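Local coordinates for protein aminofutalosine deaminase (Helicobacter pylori, PDB 7LKJ) that is a metal-dependent amidohydrolase that deaminates aminofutalosine and probably also converts adenosine to inosine, at residues T220-S225 / N260-M265; V155-L160 / A189-H194. All coordinates share one frame; numbering follows the deposited sequence.

Interaction 1. Residues T220-S225 / N260-M265. With FE (Fe (III) ion), chain E.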
loop_
_atom_site.group_PDB
_atom_site.type_symbol
_atom_site.label_atom_id
_atom_site.label_comp_id
_atom_site.label_asym_id
_atom_site.label_seq_id
_atom_site.Cartn_x
_atom_site.Cartn_y
_atom_site.Cartn_z
ATOM N N THR A 220 7.934 14.054 19.867
ATOM C CA THR A 220 8.543 12.912 20.528
ATOM C C THR A 220 7.892 11.635 20.018
ATOM O O THR A 220 6.717 11.624 19.642
ATOM C CB THR A 220 8.425 13.016 22.058
ATOM O OG1 THR A 220 9.388 12.153 22.675
ATOM C CG2 THR A 220 7.027 12.646 22.537
ATOM N N HIS A 221 8.685 10.567 19.985
ATOM C CA HIS A 221 8.190 9.237 19.659
ATOM C C HIS A 221 7.734 8.575 20.953
ATOM O O HIS A 221 8.518 8.459 21.903
ATOM C CB HIS A 221 9.271 8.400 18.975
ATOM C CG HIS A 221 9.924 9.079 17.810
ATOM N ND1 HIS A 221 10.753 10.171 17.951
ATOM C CD2 HIS A 221 9.882 8.809 16.484
ATOM C CE1 HIS A 221 11.186 10.551 16.763
ATOM N NE2 HIS A 221 10.674 9.739 15.855
ATOM N N PHE A 222 6.477 8.146 20.996
ATOM C CA PHE A 222 5.888 7.615 22.217
ATOM C C PHE A 222 5.254 6.259 21.953
ATOM O O PHE A 222 4.506 6.099 20.984
ATOM C CB PHE A 222 4.845 8.585 22.780
ATOM C CG PHE A 222 4.276 8.164 24.103
ATOM C CD1 PHE A 222 5.088 8.068 25.220
ATOM C CD2 PHE A 222 2.929 7.870 24.231
ATOM C CE1 PHE A 222 4.568 7.683 26.441
ATOM C CE2 PHE A 222 2.401 7.485 25.448
ATOM C CZ PHE A 222 3.223 7.391 26.556
ATOM N N LEU A 223 5.541 5.303 22.844
ATOM C CA LEU A 223 5.076 3.917 22.795
ATOM C C LEU A 223 4.831 3.402 21.381
ATOM O O LEU A 223 3.695 3.091 21.012
ATOM C CB LEU A 223 3.808 3.771 23.641
ATOM C CG LEU A 223 4.012 4.100 25.121
ATOM C CD1 LEU A 223 2.727 3.911 25.908
ATOM C CD2 LEU A 223 5.138 3.258 25.710
ATOM N N GLU A 224 5.899 3.306 20.589
ATOM C CA GLU A 224 5.801 2.844 19.212
ATOM C C GLU A 224 5.866 1.324 19.090
ATOM O O GLU A 224 5.454 0.778 18.059
ATOM C CB GLU A 224 6.917 3.490 18.379
ATOM C CG GLU A 224 6.968 3.092 16.911
ATOM C CD GLU A 224 8.216 3.599 16.217
ATOM O OE1 GLU A 224 8.257 3.580 14.968
ATOM O OE2 GLU A 224 9.156 4.021 16.921
ATOM N N SER A 225 6.321 0.627 20.129
ATOM C CA SER A 225 6.566 -0.805 20.059
ATOM C C SER A 225 5.999 -1.497 21.291
ATOM O O SER A 225 5.717 -0.866 22.314
ATOM C CB SER A 225 8.061 -1.112 19.929
ATOM O OG SER A 225 8.837 -0.179 20.660
ATOM N N ASN A 260 2.669 7.459 32.615
ATOM C CA ASN A 260 2.298 8.829 32.942
ATOM C C ASN A 260 3.499 9.678 33.336
ATOM O O ASN A 260 3.450 10.902 33.179
ATOM C CB ASN A 260 1.260 8.842 34.064
ATOM C CG ASN A 260 -0.079 8.285 33.624
ATOM O OD1 ASN A 260 -0.351 8.162 32.430
ATOM N ND2 ASN A 260 -0.925 7.946 34.590
ATOM N N ASP A 261 4.574 9.062 33.834
ATOM C CA ASP A 261 5.741 9.841 34.232
ATOM C C ASP A 261 6.426 10.475 33.029
ATOM O O ASP A 261 6.977 11.576 33.140
ATOM C CB ASP A 261 6.725 8.961 35.002
ATOM C CG ASP A 261 7.865 9.754 35.608
ATOM O OD1 ASP A 261 7.653 10.938 35.945
ATOM O OD2 ASP A 261 8.973 9.194 35.746
ATOM N N TYR A 262 6.405 9.803 31.877
ATOM C CA TYR A 262 6.956 10.398 30.666
ATOM C C TYR A 262 6.019 11.459 30.104
ATOM O O TYR A 262 6.475 12.477 29.575
ATOM C CB TYR A 262 7.229 9.316 29.620
ATOM C CG TYR A 262 7.928 9.822 28.375
ATOM C CD1 TYR A 262 9.290 10.092 28.380
ATOM C CD2 TYR A 262 7.224 10.032 27.196
ATOM C CE1 TYR A 262 9.933 10.556 27.246
ATOM C CE2 TYR A 262 7.858 10.495 26.055
ATOM C CZ TYR A 262 9.214 10.755 26.087
ATOM O OH TYR A 262 9.852 11.216 24.957
ATOM N N ILE A 263 4.709 11.232 30.213
ATOM C CA ILE A 263 3.735 12.144 29.621
ATOM C C ILE A 263 3.689 13.456 30.395
ATOM O O ILE A 263 3.719 14.543 29.807
ATOM C CB ILE A 263 2.349 11.478 29.565
ATOM C CG1 ILE A 263 2.387 10.227 28.685
ATOM C CG2 ILE A 263 1.303 12.461 29.060
ATOM C CD1 ILE A 263 1.201 9.306 28.883
ATOM N N ASP A 264 3.616 13.374 31.728
ATOM C CA ASP A 264 3.468 14.562 32.564
ATOM C C ASP A 264 4.623 15.547 32.431
ATOM O O ASP A 264 4.486 16.692 32.876
ATOM C CB ASP A 264 3.309 14.153 34.031
ATOM C CG ASP A 264 2.078 13.302 34.267
ATOM O OD1 ASP A 264 1.304 13.098 33.308
ATOM O OD2 ASP A 264 1.885 12.839 35.410
ATOM N N MET A 265 5.747 15.141 31.839
ATOM C CA MET A 265 6.815 16.097 31.568
ATOM C C MET A 265 6.412 17.088 30.486
ATOM O O MET A 265 6.920 18.215 30.458
ATOM C CB MET A 265 8.093 15.361 31.168
ATOM C CG MET A 265 8.707 14.536 32.282
ATOM S SD MET A 265 10.183 13.649 31.745
ATOM C CE MET A 265 9.769 13.296 30.039
HETATM FE FE FE E . 10.155 9.051 13.693
#

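Interaction 2. Residues V155-L160 / A189-H194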
loop_
_atom_site.group_PDB
_atom_site.type_symbol
_atom_site.label_atom_id
_atom_site.label_comp_id
_atom_site.label_asym_id
_atom_site.label_seq_id
_atom_site.Cartn_x
_atom_site.Cartn_y
_atom_site.Cartn_z
ATOM N N VAL A 155 11.997 22.698 11.832
ATOM C CA VAL A 155 13.103 21.831 12.219
ATOM C C VAL A 155 12.968 21.478 13.693
ATOM O O VAL A 155 12.948 22.361 14.556
ATOM C CB VAL A 155 14.456 22.501 11.942
ATOM C CG1 VAL A 155 15.580 21.695 12.573
ATOM C CG2 VAL A 155 14.679 22.662 10.449
ATOM N N PHE A 156 12.871 20.185 13.983
ATOM C CA PHE A 156 12.916 19.680 15.346
ATOM C C PHE A 156 14.331 19.191 15.629
ATOM O O PHE A 156 14.802 18.243 14.991
ATOM C CB PHE A 156 11.912 18.545 15.548
ATOM C CG PHE A 156 10.482 18.995 15.591
ATOM C CD1 PHE A 156 9.780 19.234 14.421
ATOM C CD2 PHE A 156 9.837 19.171 16.801
ATOM C CE1 PHE A 156 8.461 19.644 14.459
ATOM C CE2 PHE A 156 8.518 19.584 16.846
ATOM C CZ PHE A 156 7.830 19.819 15.673
ATOM N N LEU A 157 15.005 19.836 16.575
ATOM C CA LEU A 157 16.322 19.378 16.993
ATOM C C LEU A 157 16.147 18.224 17.972
ATOM O O LEU A 157 15.579 18.401 19.055
ATOM C CB LEU A 157 17.120 20.515 17.624
ATOM C CG LEU A 157 18.535 20.139 18.074
ATOM C CD1 LEU A 157 19.361 19.658 16.890
ATOM C CD2 LEU A 157 19.215 21.305 18.771
ATOM N N GLU A 158 16.625 17.043 17.591
ATOM C CA GLU A 158 16.347 15.828 18.342
ATOM C C GLU A 158 17.440 15.583 19.371
ATOM O O GLU A 158 18.618 15.863 19.128
ATOM C CB GLU A 158 16.229 14.627 17.403
ATOM C CG GLU A 158 15.266 13.561 17.895
ATOM C CD GLU A 158 15.458 12.234 17.191
ATOM O OE1 GLU A 158 16.585 11.963 16.724
ATOM O OE2 GLU A 158 14.481 11.460 17.102
ATOM N N PHE A 159 17.043 15.049 20.520
ATOM C CA PHE A 159 17.950 14.789 21.627
ATOM C C PHE A 159 18.045 13.292 21.880
ATOM O O PHE A 159 17.020 12.611 21.995
ATOM C CB PHE A 159 17.482 15.506 22.893
ATOM C CG PHE A 159 18.455 15.414 24.027
ATOM C CD1 PHE A 159 18.323 14.432 24.992
ATOM C CD2 PHE A 159 19.509 16.304 24.121
ATOM C CE1 PHE A 159 19.221 14.341 26.032
ATOM C CE2 PHE A 159 20.412 16.220 25.160
ATOM C CZ PHE A 159 20.267 15.238 26.117
ATOM N N LEU A 160 19.274 12.787 21.973
ATOM C CA LEU A 160 19.533 11.380 22.253
ATOM C C LEU A 160 20.574 11.274 23.357
ATOM O O LEU A 160 21.717 11.706 23.177
ATOM C CB LEU A 160 20.007 10.649 20.994
ATOM C CG LEU A 160 18.915 9.997 20.144
ATOM C CD1 LEU A 160 19.354 9.886 18.693
ATOM C CD2 LEU A 160 18.555 8.634 20.704
ATOM N N ALA A 189 12.120 26.892 14.184
ATOM C CA ALA A 189 12.976 26.004 14.960
ATOM C C ALA A 189 12.184 25.374 16.097
ATOM O O ALA A 189 11.446 26.066 16.805
ATOM C CB ALA A 189 14.186 26.754 15.516
ATOM N N ALA A 190 12.339 24.062 16.265
ATOM C CA ALA A 190 11.683 23.324 17.332
ATOM C C ALA A 190 12.696 22.377 17.963
ATOM O O ALA A 190 13.866 22.333 17.569
ATOM C CB ALA A 190 10.451 22.577 16.814
ATOM N N LEU A 191 12.238 21.610 18.947
ATOM C CA LEU A 191 13.097 20.707 19.697
ATOM C C LEU A 191 12.365 19.389 19.895
ATOM O O LEU A 191 11.139 19.357 20.020
ATOM C CB LEU A 191 13.499 21.302 21.052
ATOM C CG LEU A 191 14.618 22.343 21.017
ATOM C CD1 LEU A 191 14.582 23.215 22.259
ATOM C CD2 LEU A 191 15.971 21.673 20.871
ATOM N N ALA A 192 13.129 18.300 19.928
ATOM C CA ALA A 192 12.557 16.965 19.995
ATOM C C ALA A 192 13.243 16.136 21.069
ATOM O O ALA A 192 14.462 16.212 21.247
ATOM C CB ALA A 192 12.663 16.248 18.643
ATOM N N VAL A 193 12.442 15.349 21.783
ATOM C CA VAL A 193 12.919 14.333 22.713
ATOM C C VAL A 193 12.675 12.982 22.055
ATOM O O VAL A 193 11.539 12.667 21.683
ATOM C CB VAL A 193 12.210 14.428 24.072
ATOM C CG1 VAL A 193 12.584 13.244 24.951
ATOM C CG2 VAL A 193 12.550 15.740 24.759
ATOM N N HIS A 194 13.738 12.192 21.900
ATOM C CA HIS A 194 13.687 10.981 21.086
ATOM C C HIS A 194 12.591 10.014 21.521
ATOM O O HIS A 194 11.569 9.890 20.840
ATOM C CB HIS A 194 15.039 10.268 21.106
ATOM C CG HIS A 194 15.131 9.123 20.146
ATOM N ND1 HIS A 194 14.858 7.823 20.512
ATOM C CD2 HIS A 194 15.461 9.083 18.833
ATOM C CE1 HIS A 194 15.019 7.030 19.467
ATOM N NE2 HIS A 194 15.384 7.770 18.436
#

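Interaction 1. Residues T220-S225 / N260-M265
T220 OG1 is gripped by two groups: it accepts a hydrogen bond from Y262 OH, 2.5 Å away, and bonds in turn to the backbone O of V193 on the adjacent strand. The contact belongs to the (βα)8 barrel of the amidohydrolase family, where the C-terminal end of strand 218-222 meets helix 259-263, which lies in the long connection to the next barrel strand. Threonine suits this place because one hydroxyl can accept from the tyrosine and still serve a main-chain oxygen; chi1 of -161° swings OG1 away from its own backbone N, out toward the helix. It meets the Y262 ring at its edge, in the ring plane. Two residues further along the strand, F222 runs alongside Y262 from the opposing side. Their rings are almost coplanar, at 3°, yet they touch at their borders, with F222 CD1 3.5 Å from Y262 CD2, so neither covers the other's face. I263 lies across the F222 side chain and brings CD1 to 3.6 Å from F222 CZ, while L223 CG lies over the centre of one face of the phenylalanine. I287 of helix 281-291 touches both F222 and I263, extending this apolar layer. Alternation along the strand turns H221 the other way, into the barrel, where it joins H79 as an iron ligand: H221 NE2 binds the iron ion at 2.3 Å.

Interaction 2. Residues V155-L160 / A189-H194
The F156 ring has A190 CB over one face, offset toward its rim, and L191 O at its edge, in the ring plane. At the other end of the contact, L160 CD2 lies over a face of the H194 imidazole; E158 OE1 lies near that ring's plane at its edge, while OE2 comes closer, obliquely, to 3.1 Å from H194 CD2. Both spots lie along a pair of neighbouring parallel strands of the (βα)8 barrel, 152-159 and 187-193, the second just past their ends. The CH-pi contact of F156 puts A190 CB 3.6 Å from the ring centroid; a methyl is small enough to lie against the ring face. A190, F156, A192 and E158 face the barrel interior. On the outer face L157 and L191 lie side by side, with L157 CB 3.6 Å from L191 CD2, and both reach F176 of helix 175-180. Backbone bonds join the strands in register, as from L157 N to A190 O at 2.9 Å; those from F159 N and H194 N are weak. The extended chain of E158 places its carboxylate obliquely to the imidazole, the planes 59° apart. E158 OE1 bonds to N138 ND2, and H194 ND1 to S198 OG.

Overall arrangement
Both contacts are largely buried parts of one barrel, though interaction 2 reaches the surface at L160; they adjoin because strand 187-193 lies between strands 152-159 and 218-222. Interaction 2 is strand on strand, built mainly from repeated main-chain bonds; interaction 1 is strand against helix on the barrel's outer side and rests on side chains, with a single hydroxyl bond amid apolar packing. They share the T220 hydroxyl, bonded to V193 O, and Y262 packs on V193 CG1. On the inner side, E158, H194 and H221 gather at the C-terminal ends of the strands, near the iron ion: H221 ND1 is 3.0 Å from H194 O, probably a hydrogen bond that orients the iron-binding imidazole, and H221 CE1 packs against E158 OE2.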